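Local coordinates for protein putative secreted lipase (Streptomyces sp. W007, PDB 5H6B) that probably hydrolyses the ester bonds of triacylglycerols as a thermostable, secreted lipase of the alpha/beta-hydrolase superfamily, at residues 39-43 with 61-65; 83-88 with 114-118; 52-58 with 247-251. One frame throughout, in Å; residues are numbered along the deposited sequence.

Overall arrangement
All three contacts belong to one alpha/beta-hydrolase domain built round a parallel sheet. Interaction 1 pairs the loop after strand 32-35 with the end of strand 59-63 and supplies Asp-64 to one zinc site. Interaction 2, centred about 13 Å away, packs helix 80-98 on helix 115-121, with Asp-88 binding another zinc; the two touch through Leu-63 on Leu-87 and Tyr-65 on Ser-83. Interaction 3 joins helix 49-54 to helix 240-250, centred about 19 Å from interaction 1 and 23 Å from interaction 2. Along the chain interaction 1 closes before interaction 2 opens; interaction 3 alternates with interaction 1 and encloses interaction 2, with 188 residues between its segments, bringing helix 240-250 back to helix 49-54.

Interaction 1: residues 39-43 with 61-65. With ZN (zinc ion), chain C.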
# COMPACT_ATOMS: atom_id res chain seq x y z
N PHE A 39 5.99 7.53 7.47
CA PHE A 39 7.01 8.54 7.11
C PHE A 39 7.14 8.83 5.62
O PHE A 39 8.13 9.41 5.21
CB PHE A 39 8.43 8.19 7.63
CG PHE A 39 8.48 7.74 9.06
CD1 PHE A 39 7.87 8.47 10.06
CD2 PHE A 39 9.20 6.60 9.41
CE1 PHE A 39 7.95 8.08 11.38
CE2 PHE A 39 9.28 6.19 10.73
CZ PHE A 39 8.65 6.93 11.73
N GLY A 40 6.15 8.44 4.82
CA GLY A 40 6.20 8.62 3.38
C GLY A 40 5.24 9.70 2.94
O GLY A 40 4.49 10.26 3.74
N ASN A 41 5.24 9.96 1.64
CA ASN A 41 4.30 10.88 1.03
C ASN A 41 3.90 10.41 -0.38
O ASN A 41 4.42 9.40 -0.89
CB ASN A 41 4.90 12.30 1.00
CG ASN A 41 6.16 12.37 0.18
OD1 ASN A 41 6.14 12.11 -1.01
ND2 ASN A 41 7.28 12.69 0.82
N SER A 42 3.01 11.17 -0.99
CA SER A 42 2.42 10.86 -2.29
C SER A 42 3.38 10.81 -3.46
O SER A 42 3.03 10.23 -4.49
CB SER A 42 1.35 11.88 -2.63
OG SER A 42 1.94 13.14 -2.81
N ILE A 43 4.55 11.45 -3.32
CA ILE A 43 5.53 11.52 -4.43
C ILE A 43 6.70 10.55 -4.24
O ILE A 43 6.97 9.74 -5.11
CB ILE A 43 6.07 12.95 -4.65
CG1 ILE A 43 4.93 13.94 -4.90
CG2 ILE A 43 7.10 12.99 -5.78
CD1 ILE A 43 3.90 13.48 -5.90
N PHE A 61 -2.93 7.51 -9.39
CA PHE A 61 -3.16 8.59 -8.44
C PHE A 61 -2.52 8.20 -7.12
O PHE A 61 -2.46 7.01 -6.79
CB PHE A 61 -4.66 8.82 -8.23
CG PHE A 61 -5.35 9.32 -9.46
CD1 PHE A 61 -5.79 8.44 -10.44
CD2 PHE A 61 -5.55 10.70 -9.65
CE1 PHE A 61 -6.41 8.91 -11.59
CE2 PHE A 61 -6.18 11.16 -10.79
CZ PHE A 61 -6.61 10.27 -11.76
N SER A 62 -2.01 9.19 -6.38
CA SER A 62 -1.37 8.94 -5.09
C SER A 62 -1.74 10.03 -4.10
O SER A 62 -1.70 11.19 -4.45
CB SER A 62 0.14 8.89 -5.26
OG SER A 62 0.64 10.15 -5.69
N LEU A 63 -2.12 9.64 -2.89
CA LEU A 63 -2.54 10.61 -1.86
C LEU A 63 -1.52 10.76 -0.75
O LEU A 63 -0.74 9.84 -0.48
CB LEU A 63 -3.86 10.18 -1.21
CG LEU A 63 -3.85 9.22 0.02
CD1 LEU A 63 -5.21 9.15 0.69
CD2 LEU A 63 -3.39 7.83 -0.37
N ASP A 64 -1.62 11.89 -0.07
CA ASP A 64 -0.96 12.12 1.21
C ASP A 64 -1.97 11.81 2.31
O ASP A 64 -3.10 12.19 2.19
CB ASP A 64 -0.57 13.60 1.33
CG ASP A 64 0.88 13.87 1.02
OD1 ASP A 64 1.64 12.98 0.59
OD2 ASP A 64 1.28 15.02 1.25
N TYR A 65 -1.55 11.20 3.42
CA TYR A 65 -2.48 10.83 4.50
C TYR A 65 -1.70 10.83 5.80
O TYR A 65 -0.51 10.56 5.77
CB TYR A 65 -3.15 9.45 4.26
CG TYR A 65 -2.28 8.22 4.49
CD1 TYR A 65 -2.05 7.75 5.78
CD2 TYR A 65 -1.70 7.54 3.44
CE1 TYR A 65 -1.26 6.64 6.02
CE2 TYR A 65 -0.91 6.42 3.66
CZ TYR A 65 -0.69 5.97 4.96
OH TYR A 65 0.10 4.86 5.22
ZN ZN C . 2.92 15.68 1.78
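The CB of Ser-42 sits over the backbone of the 61-65 segment, 3.6 Å from Leu-63 C, and the polar groups on its two sides are each held by a different residue. On the amide side, Ser-42 N donates to Asp-64 OD1 at 2.8 Å with an N-H...O angle of 153°, approaching nearly head-on to the CG-OD1 bond. Ser-42 OG adds a weak bond to the same atom. On the carbonyl side, Ser-62 OG donates to Ser-42 O at 2.7 Å, tilted 28° from the carbonyl plane; its chi1 of 64°, which sets OG between the backbone N and C, aims it there. The pairing ties the loop after strand 32-35 to the end of its parallel neighbour, strand 59-63, in the alpha/beta-hydrolase sheet, and in related lipases this loop usually contributes to the oxyanion hole. Replacing Ser-62 with an alanine is likely to leave Ser-42 O without this donor and Trp-17 NE1, which bonds the same hydroxyl, without its mate. Asp-64 divides its carboxylate between two tasks: OD2 binds the zinc ion, with His-75 as a further ligand, while OD1 stays 3.2 Å from the zinc and serves Ser-42. The bond from Ser-42 N thus probably fixes the rotation of a metal-binding group. Alongside, Asn-41 CB packs 3.4 Å from Asp-64 OD1. Its amide turns back to form an Asx turn, Asn-41 OD1 accepting from Ile-43 N at 2.9 Å in the carbonyl plane and also from Asp-44 N, while Asn-41 ND2 bonds Phe-73 O.

Interaction 2: residues 83-88 with 114-118; sequences SAEQLD and MPNYY
Leu-87 pushes its CD2 methyl into a pocket formed by three residues of 114-118. Leu-87 CD2 is 3.5 Å from Met-114 SD, 3.6 Å from Pro-115 CA and 3.8 Å from Tyr-118 CD2, while Leu-87 CG lies over one face of the Tyr-118 ring, offset toward its rim. One turn back, the Ala-84 methyl meets Tyr-117, CB to CD1 3.6 Å. The helices come close here: the CA atoms of Ala-84 and Tyr-118 are 5.3 Å apart, a spacing that the small alanine side chain permits. Met-114 follows the surface of helix 80-98 because its chain bends twice, at chi2 (-87°) and chi3 (-91°), which lays SD 3.7 Å from Ala-84 CA and sets CE beside Ser-83 O. At the other end Asp-88 lies across the Tyr-118 side chain, Asp-88 OD1 standing 3.5 Å from Tyr-118 CE1. Asp-88 is also a zinc ligand with Asp-92, so the ring flanks a metal-bound carboxylate. Further out, Pro-115 touches the probable nucleophile elbow and Leu-131 of strand 128-134, Tyr-118 reaches Val-128 of that strand, and Leu-87 and Met-114 both rest on Val-35 of strand 32-35, so the helix pair packs down on the central sheet.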
# COMPACT_ATOMS: atom_id res chain seq x y z
N SER A 83 -6.86 8.55 8.86
CA SER A 83 -6.17 8.30 7.59
C SER A 83 -7.05 7.53 6.59
O SER A 83 -7.09 7.85 5.38
CB SER A 83 -4.84 7.58 7.82
OG SER A 83 -3.90 8.45 8.44
N ALA A 84 -7.77 6.53 7.09
CA ALA A 84 -8.71 5.77 6.28
C ALA A 84 -9.83 6.65 5.74
O ALA A 84 -10.31 6.41 4.63
CB ALA A 84 -9.28 4.60 7.07
N GLU A 85 -10.25 7.65 6.51
CA GLU A 85 -11.26 8.60 6.03
C GLU A 85 -10.71 9.48 4.93
O GLU A 85 -11.41 9.75 3.96
CB GLU A 85 -11.86 9.44 7.17
CG GLU A 85 -12.88 10.53 6.75
CD GLU A 85 -14.00 10.05 5.81
OE1 GLU A 85 -14.47 8.89 5.91
OE2 GLU A 85 -14.43 10.86 4.94
N GLN A 86 -9.45 9.91 5.04
CA GLN A 86 -8.81 10.67 3.93
C GLN A 86 -8.77 9.85 2.64
O GLN A 86 -9.00 10.37 1.54
CB GLN A 86 -7.38 11.07 4.29
CG GLN A 86 -7.26 12.06 5.42
CD GLN A 86 -5.81 12.29 5.78
OE1 GLN A 86 -5.21 11.50 6.50
NE2 GLN A 86 -5.25 13.37 5.28
N LEU A 87 -8.48 8.56 2.79
CA LEU A 87 -8.46 7.62 1.67
C LEU A 87 -9.85 7.51 1.03
O LEU A 87 -9.97 7.53 -0.20
CB LEU A 87 -7.96 6.23 2.14
CG LEU A 87 -8.02 5.08 1.13
CD1 LEU A 87 -7.11 5.37 -0.05
CD2 LEU A 87 -7.65 3.76 1.79
N ASP A 88 -10.87 7.42 1.89
CA ASP A 88 -12.28 7.42 1.47
C ASP A 88 -12.62 8.59 0.55
O ASP A 88 -13.03 8.37 -0.60
CB ASP A 88 -13.20 7.41 2.71
CG ASP A 88 -14.67 7.12 2.40
OD1 ASP A 88 -15.07 7.02 1.20
OD2 ASP A 88 -15.42 7.00 3.38
N MET A 114 -3.74 0.01 6.17
CA MET A 114 -4.80 1.00 6.42
C MET A 114 -6.06 0.93 5.53
O MET A 114 -7.14 1.16 6.05
CB MET A 114 -4.20 2.43 6.36
CG MET A 114 -5.21 3.58 6.40
SD MET A 114 -5.82 4.01 4.77
CE MET A 114 -4.63 5.26 4.30
N PRO A 115 -5.94 0.67 4.21
CA PRO A 115 -7.14 0.50 3.35
C PRO A 115 -8.15 -0.61 3.79
O PRO A 115 -9.33 -0.54 3.45
CB PRO A 115 -6.55 0.16 1.99
CG PRO A 115 -5.21 0.84 1.99
CD PRO A 115 -4.71 0.77 3.40
N ASN A 116 -7.68 -1.61 4.54
CA ASN A 116 -8.57 -2.62 5.10
C ASN A 116 -9.58 -2.02 6.09
O ASN A 116 -10.71 -2.52 6.21
CB ASN A 116 -7.77 -3.74 5.75
CG ASN A 116 -6.89 -4.47 4.75
OD1 ASN A 116 -5.66 -4.41 4.80
ND2 ASN A 116 -7.52 -5.14 3.81
N TYR A 117 -9.20 -0.93 6.76
CA TYR A 117 -10.14 -0.16 7.58
C TYR A 117 -11.23 0.49 6.71
O TYR A 117 -12.42 0.47 7.05
CB TYR A 117 -9.40 0.90 8.38
CG TYR A 117 -10.21 1.47 9.52
CD1 TYR A 117 -11.13 2.49 9.31
CD2 TYR A 117 -10.07 0.97 10.81
CE1 TYR A 117 -11.89 3.00 10.35
CE2 TYR A 117 -10.82 1.49 11.86
CZ TYR A 117 -11.73 2.49 11.62
OH TYR A 117 -12.46 3.01 12.66
N TYR A 118 -10.81 1.09 5.60
CA TYR A 118 -11.72 1.70 4.64
C TYR A 118 -12.65 0.65 4.03
O TYR A 118 -13.86 0.86 3.95
CB TYR A 118 -10.90 2.43 3.57
CG TYR A 118 -11.56 2.78 2.26
CD1 TYR A 118 -12.57 3.74 2.18
CD2 TYR A 118 -11.09 2.23 1.07
CE1 TYR A 118 -13.14 4.08 0.96
CE2 TYR A 118 -11.65 2.57 -0.14
CZ TYR A 118 -12.68 3.49 -0.19
OH TYR A 118 -13.20 3.82 -1.41

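Interaction 3: residues 52-58 with 247-251; sequences YLVNRGY and ANALD
Leu-250 O accepts a hydrogen bond from a water at 2.7 Å, and the same water makes a weak, 3.4 Å bond to Tyr-58 OH, bridging the two segments. No direct hydrogen bond joins them; the hydroxyl end of Tyr-58 packs against two CB atoms, its OH 3.4 Å from Leu-250 CB and 3.3 Å from Asp-251 CB, while the Asp-251 carboxylate forms a salt bridge with Arg-254. Deeper in, Leu-53 and Leu-250 meet nearly perpendicular, CD1 to CD1 3.9 Å. Ala-247 CB packs at the edge of the Tyr-52 ring, 4.2 Å from CE1, and also against Arg-56 CD. That ring is itself overlaid by the arginine: Arg-56, extended from CG to NE, puts NH1 3.3 Å above the ring centre and bonds Tyr-52 O with an N-H...O angle of 157°, a bond that probably helps to hold the guanidinium flat over it. Leu-53, Tyr-58 and Leu-250 all rest on Val-32 of the sheet. Helix 49-54 ends in a Schellman motif, with Gly-57 at positive phi as C-prime, before the chain enters strand 59-63; its packing beside the C-terminal helix 240-250 on one face of the sheet is characteristic of the alpha/beta-hydrolase fold.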
# COMPACT_ATOMS: atom_id res chain seq x y z
N TYR A 52 6.37 3.48 -13.67
CA TYR A 52 6.35 2.09 -14.13
C TYR A 52 4.93 1.67 -14.55
O TYR A 52 4.76 0.99 -15.55
CB TYR A 52 6.88 1.21 -13.01
CG TYR A 52 6.99 -0.27 -13.27
CD1 TYR A 52 5.87 -1.10 -13.13
CD2 TYR A 52 8.23 -0.85 -13.58
CE1 TYR A 52 5.98 -2.47 -13.33
CE2 TYR A 52 8.34 -2.22 -13.78
CZ TYR A 52 7.21 -3.02 -13.65
OH TYR A 52 7.31 -4.36 -13.85
N LEU A 53 3.93 2.09 -13.78
CA LEU A 53 2.54 1.82 -14.12
C LEU A 53 2.03 2.73 -15.23
O LEU A 53 1.26 2.28 -16.08
CB LEU A 53 1.64 1.92 -12.90
CG LEU A 53 1.91 0.86 -11.84
CD1 LEU A 53 0.96 1.07 -10.66
CD2 LEU A 53 1.78 -0.55 -12.41
N VAL A 54 2.46 3.99 -15.23
CA VAL A 54 2.10 4.91 -16.31
C VAL A 54 2.57 4.37 -17.67
O VAL A 54 1.83 4.46 -18.65
CB VAL A 54 2.63 6.34 -16.05
CG1 VAL A 54 2.52 7.23 -17.29
CG2 VAL A 54 1.87 6.97 -14.90
N ASN A 55 3.75 3.77 -17.70
CA ASN A 55 4.30 3.18 -18.94
C ASN A 55 3.61 1.90 -19.39
O ASN A 55 3.83 1.47 -20.51
CB ASN A 55 5.80 2.87 -18.78
CG ASN A 55 6.64 4.12 -18.52
OD1 ASN A 55 6.22 5.24 -18.80
ND2 ASN A 55 7.82 3.91 -17.97
N ARG A 56 2.84 1.28 -18.51
CA ARG A 56 1.97 0.16 -18.85
C ARG A 56 0.50 0.58 -19.07
O ARG A 56 -0.38 -0.27 -19.17
CB ARG A 56 2.11 -0.92 -17.78
CG ARG A 56 3.49 -1.57 -17.82
CD ARG A 56 3.88 -2.25 -16.52
NE ARG A 56 5.10 -3.03 -16.72
CZ ARG A 56 6.34 -2.53 -16.79
NH1 ARG A 56 6.59 -1.22 -16.66
NH2 ARG A 56 7.36 -3.36 -17.00
N GLY A 57 0.25 1.89 -19.15
CA GLY A 57 -1.02 2.45 -19.59
C GLY A 57 -2.10 2.70 -18.55
O GLY A 57 -3.26 2.82 -18.90
N TYR A 58 -1.72 2.79 -17.28
CA TYR A 58 -2.67 3.07 -16.20
C TYR A 58 -2.76 4.57 -15.93
O TYR A 58 -1.77 5.29 -16.06
CB TYR A 58 -2.25 2.36 -14.90
CG TYR A 58 -2.30 0.84 -14.94
CD1 TYR A 58 -1.23 0.10 -15.43
CD2 TYR A 58 -3.43 0.15 -14.49
CE1 TYR A 58 -1.27 -1.28 -15.47
CE2 TYR A 58 -3.48 -1.24 -14.53
CZ TYR A 58 -2.40 -1.94 -15.02
OH TYR A 58 -2.43 -3.31 -15.06
N ALA A 247 2.11 -5.31 -11.17
CA ALA A 247 1.51 -5.22 -12.50
C ALA A 247 0.74 -6.51 -12.89
O ALA A 247 -0.26 -6.43 -13.55
CB ALA A 247 2.57 -4.88 -13.54
N ASN A 248 1.20 -7.68 -12.44
CA ASN A 248 0.44 -8.93 -12.63
C ASN A 248 -0.90 -8.89 -11.94
O ASN A 248 -1.91 -9.22 -12.56
CB ASN A 248 1.21 -10.15 -12.13
CG ASN A 248 2.34 -10.53 -13.05
OD1 ASN A 248 2.36 -10.13 -14.20
ND2 ASN A 248 3.28 -11.32 -12.55
N ALA A 249 -0.89 -8.49 -10.66
CA ALA A 249 -2.13 -8.40 -9.87
C ALA A 249 -3.11 -7.36 -10.43
O ALA A 249 -4.32 -7.55 -10.35
CB ALA A 249 -1.82 -8.11 -8.42
N LEU A 250 -2.60 -6.27 -10.99
CA LEU A 250 -3.49 -5.24 -11.55
C LEU A 250 -4.14 -5.63 -12.89
O LEU A 250 -5.11 -5.01 -13.31
CB LEU A 250 -2.75 -3.91 -11.70
CG LEU A 250 -2.32 -3.21 -10.41
CD1 LEU A 250 -1.45 -2.00 -10.74
CD2 LEU A 250 -3.51 -2.79 -9.57
N ASP A 251 -3.58 -6.63 -13.57
CA ASP A 251 -4.13 -7.14 -14.84
C ASP A 251 -3.85 -8.65 -14.98
O ASP A 251 -2.99 -9.07 -15.77
CB ASP A 251 -3.53 -6.33 -15.99
CG ASP A 251 -4.02 -6.78 -17.35
OD1 ASP A 251 -5.06 -7.45 -17.45
OD2 ASP A 251 -3.33 -6.44 -18.33
O HOH W 1 -5.77 -3.66 -15.56